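Local structure of periplasmic binding protein/LacI transcriptional regulator (Clostridium phytofermentans, 3BRS) at residues A29-K34 against K245-G250; V254-K259 against E264-Q269. The protein probably binds a sugar in the cleft between its two lobes and passes it to a membrane transporter, as periplasmic binding proteins of this type do. All coordinates share one frame; numbering follows the deposited sequence.

Contact 1: A29-K34 against K245-G250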
loop_
_atom_site.group_PDB
_atom_site.type_symbol
_atom_site.label_atom_id
_atom_site.label_comp_id
_atom_site.label_asym_id
_atom_site.label_seq_id
_atom_site.Cartn_x
_atom_site.Cartn_y
_atom_site.Cartn_z
ATOM N N ALA A 29 -4.334 6.025 -13.998
ATOM C CA ALA A 29 -5.635 5.613 -14.443
ATOM C C ALA A 29 -6.296 6.744 -15.284
ATOM O O ALA A 29 -6.953 6.507 -16.313
ATOM C CB ALA A 29 -6.484 5.257 -13.222
ATOM N N GLN A 30 -6.106 7.988 -14.901
ATOM C CA GLN A 30 -6.617 9.052 -15.748
ATOM C C GLN A 30 -5.872 9.133 -17.069
ATOM O O GLN A 30 -6.478 9.561 -18.060
ATOM C CB GLN A 30 -6.489 10.410 -15.089
ATOM C CG GLN A 30 -7.207 10.578 -13.775
ATOM C CD GLN A 30 -6.878 11.951 -13.226
ATOM O OE1 GLN A 30 -5.788 12.503 -13.466
ATOM N NE2 GLN A 30 -7.811 12.523 -12.498
ATOM N N MET A 31 -4.592 8.734 -17.120
ATOM C CA MET A 31 -3.915 8.650 -18.426
ATOM C C MET A 31 -4.439 7.513 -19.332
ATOM O O MET A 31 -4.757 7.710 -20.514
ATOM C CB MET A 31 -2.424 8.466 -18.260
ATOM C CG MET A 31 -1.751 8.230 -19.597
ATOM S SD MET A 31 -1.149 9.803 -20.150
ATOM C CE MET A 31 0.613 9.520 -19.936
ATOM N N ALA A 32 -4.529 6.317 -18.794
ATOM C CA ALA A 32 -5.303 5.282 -19.505
ATOM C C ALA A 32 -6.736 5.738 -19.981
ATOM O O ALA A 32 -7.088 5.494 -21.141
ATOM C CB ALA A 32 -5.363 3.975 -18.714
ATOM N N ALA A 33 -7.558 6.359 -19.116
ATOM C CA ALA A 33 -8.927 6.806 -19.516
ATOM C C ALA A 33 -8.898 7.806 -20.645
ATOM O O ALA A 33 -9.835 7.878 -21.475
ATOM C CB ALA A 33 -9.699 7.443 -18.328
ATOM N N LYS A 34 -7.888 8.663 -20.584
ATOM C CA LYS A 34 -7.591 9.617 -21.659
ATOM C C LYS A 34 -7.289 8.823 -22.926
ATOM O O LYS A 34 -7.870 9.050 -23.966
ATOM C CB LYS A 34 -6.396 10.508 -21.262
ATOM C CG LYS A 34 -5.673 11.270 -22.401
ATOM C CD LYS A 34 -4.956 12.481 -21.782
ATOM C CE LYS A 34 -4.014 13.171 -22.750
ATOM N NZ LYS A 34 -3.922 14.637 -22.400
ATOM N N LYS A 245 5.269 0.857 -8.270
ATOM C CA LYS A 245 4.918 1.474 -9.548
ATOM C C LYS A 245 3.434 1.924 -9.640
ATOM O O LYS A 245 2.646 1.418 -10.454
ATOM C CB LYS A 245 5.389 0.601 -10.745
ATOM C CG LYS A 245 6.905 0.620 -10.886
ATOM C CD LYS A 245 7.433 -0.226 -12.035
ATOM C CE LYS A 245 8.770 -0.944 -11.600
ATOM N NZ LYS A 245 9.300 -2.123 -12.427
ATOM N N PRO A 246 3.045 2.895 -8.811
ATOM C CA PRO A 246 1.617 3.184 -8.722
ATOM C C PRO A 246 1.066 3.661 -10.022
ATOM O O PRO A 246 -0.100 3.396 -10.316
ATOM C CB PRO A 246 1.554 4.287 -7.673
ATOM C CG PRO A 246 2.906 4.911 -7.757
ATOM C CD PRO A 246 3.799 3.744 -7.882
ATOM N N PHE A 247 1.893 4.337 -10.837
ATOM C CA PHE A 247 1.388 4.787 -12.131
ATOM C C PHE A 247 0.884 3.560 -12.922
ATOM O O PHE A 247 -0.273 3.533 -13.434
ATOM C CB PHE A 247 2.505 5.552 -12.894
ATOM C CG PHE A 247 1.994 6.234 -14.093
ATOM C CD1 PHE A 247 1.947 5.562 -15.320
ATOM C CD2 PHE A 247 1.467 7.549 -14.005
ATOM C CE1 PHE A 247 1.404 6.210 -16.478
ATOM C CE2 PHE A 247 0.921 8.200 -15.152
ATOM C CZ PHE A 247 0.895 7.528 -16.373
ATOM N N ASN A 248 1.725 2.507 -12.973
ATOM C CA ASN A 248 1.331 1.289 -13.643
ATOM C C ASN A 248 0.166 0.553 -13.034
ATOM O O ASN A 248 -0.599 -0.044 -13.785
ATOM C CB ASN A 248 2.488 0.382 -13.757
ATOM C CG ASN A 248 3.450 0.892 -14.805
ATOM O OD1 ASN A 248 4.632 0.606 -14.790
ATOM N ND2 ASN A 248 2.934 1.727 -15.699
ATOM N N ILE A 249 0.043 0.536 -11.701
ATOM C CA ILE A 249 -1.181 -0.060 -11.115
ATOM C C ILE A 249 -2.445 0.553 -11.649
ATOM O O ILE A 249 -3.427 -0.193 -11.954
ATOM C CB ILE A 249 -1.207 0.005 -9.579
ATOM C CG1 ILE A 249 -0.177 -0.984 -9.053
ATOM C CG2 ILE A 249 -2.641 -0.455 -8.997
ATOM C CD1 ILE A 249 0.420 -0.628 -7.640
ATOM N N GLY A 250 -2.476 1.889 -11.715
ATOM C CA GLY A 250 -3.686 2.590 -12.177
ATOM C C GLY A 250 -3.909 2.455 -13.669
ATOM O O GLY A 250 -5.027 2.266 -14.114
#
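A29 and G250 meet where helices 20-36 and 246-262 lie side by side on one face of the parallel sheet in the N-terminal lobe, a Rossmann-like alpha/beta lobe of the periplasmic binding protein fold. At this point the backbones come very close, with CA of A29 only 4.3 Å from CA of G250. Two small residues make that possible: G250, with no side chain, lets its backbone lie directly against A29, which brings no more than a methyl group. The G250 carbonyl oxygen lies 3.4 Å from A29 CA, a CA-H...O contact bent to 123° at the hydrogen, and the A29 methyl touches the same oxygen. No hydrogen bond crosses between the two segments.

Beside this close approach, M31 and F247 make the other meeting of the two helices. CG of F247 stands anti to the backbone N (chi1 -170°), which carries the ring across to the other helix with CZ leading. M31 bends at chi2 and chi3, and both its CB and its CE lie near that one ring atom.

Behind this first shell, A29 also rests on V254 and on L40 of strand 39-42, while Y251 packs against M31 and V24 against F247. Of the two M31 carbons at the ring, CE is 4.1 Å from F247 CZ and CB is closer, at 3.9 Å.

Contact 2: V254-K259 against E264-Q269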
loop_
_atom_site.group_PDB
_atom_site.type_symbol
_atom_site.label_atom_id
_atom_site.label_comp_id
_atom_site.label_asym_id
_atom_site.label_seq_id
_atom_site.Cartn_x
_atom_site.Cartn_y
_atom_site.Cartn_z
ATOM N N VAL A 254 -7.167 0.120 -15.472
ATOM C CA VAL A 254 -8.096 0.644 -16.511
ATOM C C VAL A 254 -8.008 -0.132 -17.827
ATOM O O VAL A 254 -8.969 -0.816 -18.246
ATOM C CB VAL A 254 -7.950 2.184 -16.760
ATOM C CG1 VAL A 254 -8.936 2.648 -17.879
ATOM C CG2 VAL A 254 -8.279 2.933 -15.474
ATOM N N GLU A 255 -6.870 0.001 -18.494
ATOM C CA GLU A 255 -6.601 -0.730 -19.706
ATOM C C GLU A 255 -7.137 -2.181 -19.727
ATOM O O GLU A 255 -7.785 -2.561 -20.669
ATOM C CB GLU A 255 -5.098 -0.690 -19.954
ATOM C CG GLU A 255 -4.674 -1.297 -21.226
ATOM C CD GLU A 255 -3.184 -1.270 -21.321
ATOM O OE1 GLU A 255 -2.547 -1.975 -20.491
ATOM O OE2 GLU A 255 -2.651 -0.537 -22.186
ATOM N N LYS A 256 -6.899 -2.961 -18.690
ATOM C CA LYS A 256 -7.217 -4.369 -18.697
ATOM C C LYS A 256 -8.668 -4.597 -18.268
ATOM O O LYS A 256 -9.219 -5.666 -18.492
ATOM C CB LYS A 256 -6.328 -5.165 -17.727
ATOM C CG LYS A 256 -4.817 -5.179 -18.046
ATOM C CD LYS A 256 -4.524 -5.842 -19.375
ATOM C CE LYS A 256 -3.016 -6.159 -19.527
ATOM N NZ LYS A 256 -2.297 -5.100 -20.276
ATOM N N ALA A 257 -9.277 -3.601 -17.639
ATOM C CA ALA A 257 -10.750 -3.595 -17.411
ATOM C C ALA A 257 -11.399 -3.615 -18.784
ATOM O O ALA A 257 -12.523 -4.136 -18.957
ATOM C CB ALA A 257 -11.182 -2.328 -16.702
ATOM N N LEU A 258 -10.660 -3.064 -19.748
ATOM C CA LEU A 258 -11.099 -3.022 -21.113
ATOM C C LEU A 258 -11.186 -4.418 -21.742
ATOM O O LEU A 258 -12.119 -4.734 -22.460
ATOM C CB LEU A 258 -10.195 -2.114 -21.922
ATOM C CG LEU A 258 -10.559 -0.621 -21.997
ATOM C CD1 LEU A 258 -9.888 0.006 -23.252
ATOM C CD2 LEU A 258 -12.079 -0.470 -22.038
ATOM N N LYS A 259 -10.230 -5.277 -21.414
ATOM C CA LYS A 259 -10.232 -6.619 -21.938
ATOM C C LYS A 259 -11.456 -7.332 -21.456
ATOM O O LYS A 259 -12.171 -7.922 -22.268
ATOM C CB LYS A 259 -8.964 -7.344 -21.560
ATOM C CG LYS A 259 -7.783 -6.599 -22.117
ATOM C CD LYS A 259 -6.801 -7.507 -22.719
ATOM C CE LYS A 259 -5.915 -6.754 -23.675
ATOM N NZ LYS A 259 -5.768 -7.611 -24.879
ATOM N N GLU A 264 -12.454 -10.706 -23.526
ATOM C CA GLU A 264 -11.167 -11.103 -24.012
ATOM C C GLU A 264 -10.256 -11.585 -22.816
ATOM O O GLU A 264 -10.564 -11.275 -21.653
ATOM C CB GLU A 264 -10.685 -9.943 -24.908
ATOM C CG GLU A 264 -9.264 -9.801 -25.216
ATOM C CD GLU A 264 -9.064 -8.632 -26.172
ATOM O OE1 GLU A 264 -10.016 -7.816 -26.336
ATOM O OE2 GLU A 264 -7.971 -8.534 -26.797
ATOM N N TYR A 265 -9.234 -12.424 -23.091
ATOM C CA TYR A 265 -8.496 -13.207 -22.050
ATOM C C TYR A 265 -7.695 -12.254 -21.235
ATOM O O TYR A 265 -6.929 -11.476 -21.765
ATOM C CB TYR A 265 -7.473 -14.243 -22.612
ATOM C CG TYR A 265 -6.600 -14.884 -21.510
ATOM C CD1 TYR A 265 -7.186 -15.781 -20.573
ATOM C CD2 TYR A 265 -5.237 -14.566 -21.353
ATOM C CE1 TYR A 265 -6.483 -16.367 -19.556
ATOM C CE2 TYR A 265 -4.485 -15.156 -20.294
ATOM C CZ TYR A 265 -5.150 -16.060 -19.393
ATOM O OH TYR A 265 -4.539 -16.694 -18.333
ATOM N N VAL A 266 -7.838 -12.310 -19.932
ATOM C CA VAL A 266 -6.892 -11.548 -19.141
ATOM C C VAL A 266 -6.450 -12.395 -17.963
ATOM O O VAL A 266 -7.270 -13.045 -17.338
ATOM C CB VAL A 266 -7.519 -10.160 -18.714
ATOM C CG1 VAL A 266 -8.576 -10.383 -17.588
ATOM C CG2 VAL A 266 -6.454 -9.241 -18.270
ATOM N N PRO A 267 -5.155 -12.390 -17.646
ATOM C CA PRO A 267 -4.769 -13.125 -16.388
ATOM C C PRO A 267 -5.572 -12.693 -15.102
ATOM O O PRO A 267 -6.047 -11.552 -15.020
ATOM C CB PRO A 267 -3.291 -12.781 -16.228
ATOM C CG PRO A 267 -2.836 -12.300 -17.587
ATOM C CD PRO A 267 -4.015 -11.730 -18.306
ATOM N N LYS A 268 -5.711 -13.535 -14.089
ATOM C CA LYS A 268 -6.520 -13.098 -12.946
ATOM C C LYS A 268 -5.650 -12.262 -11.990
ATOM O O LYS A 268 -6.172 -11.514 -11.153
ATOM C CB LYS A 268 -7.165 -14.279 -12.238
ATOM C CG LYS A 268 -8.563 -14.055 -11.744
ATOM C CD LYS A 268 -9.334 -15.357 -11.815
ATOM C CE LYS A 268 -10.864 -15.114 -11.937
ATOM N NZ LYS A 268 -11.610 -14.575 -10.737
ATOM N N GLN A 269 -4.327 -12.380 -12.149
ATOM C CA GLN A 269 -3.368 -11.591 -11.402
ATOM C C GLN A 269 -2.239 -10.972 -12.271
ATOM O O GLN A 269 -1.670 -11.640 -13.143
ATOM C CB GLN A 269 -2.783 -12.496 -10.337
ATOM C CG GLN A 269 -3.611 -12.495 -9.080
ATOM C CD GLN A 269 -3.640 -13.830 -8.342
ATOM O OE1 GLN A 269 -4.727 -14.356 -8.058
ATOM N NE2 GLN A 269 -2.456 -14.376 -8.006
#
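K256 meets V266, and K259 meets E264, where the chain turns back outside helix 246-262 on its way to strand 269-271, the edge strand of the N-terminal lobe's parallel sheet; this is a helix-to-strand connection at the surface of the periplasmic binding protein fold. Just before the two lysines, E255 takes no part across the contact but holds the amine of K256, with NZ 3.1 Å from E255 OE1 in a salt bridge, and its other oxygen bonds Y36 OH. The K256 chain is bent at chi2 and chi4; its CB and CD both lie 4.1 Å from V266 CG2, while the amine turns back to E255.

K259 does most of the work. Its carbonyl oxygen accepts the E264 backbone N at 3.1 Å, with an N-H...O angle of 156°. Its side chain passes Y265 O and the CG of E264 on the way to the carboxylate. E264 reaches back with CG anti to its backbone N (chi1 160°) and the chain extended beyond. The salt bridge closes as K259 NZ meets E264 OE2 at 3.1 Å from above the carboxylate plane.

How the contacts relate
Helix 246-262 serves both contacts, its start in contact 1 and its later turns in contact 2, with centres about 14 Å apart. Contact 1 is partly buried and joins elements more than 200 residues apart in sequence; contact 2 is a surface contact between near neighbours along the chain. The chemistry follows: close backbone approach and apolar packing in the first, a backbone hydrogen bond, one salt bridge across it and lysine methylenes on V266 in the second. V254 connects them directly, with its CG2 3.7 Å from A29 CB and its CB equally near A32 CB, so the buried side of the helix continues the packing of contact 1 while K256 and K259 serve the outer chain.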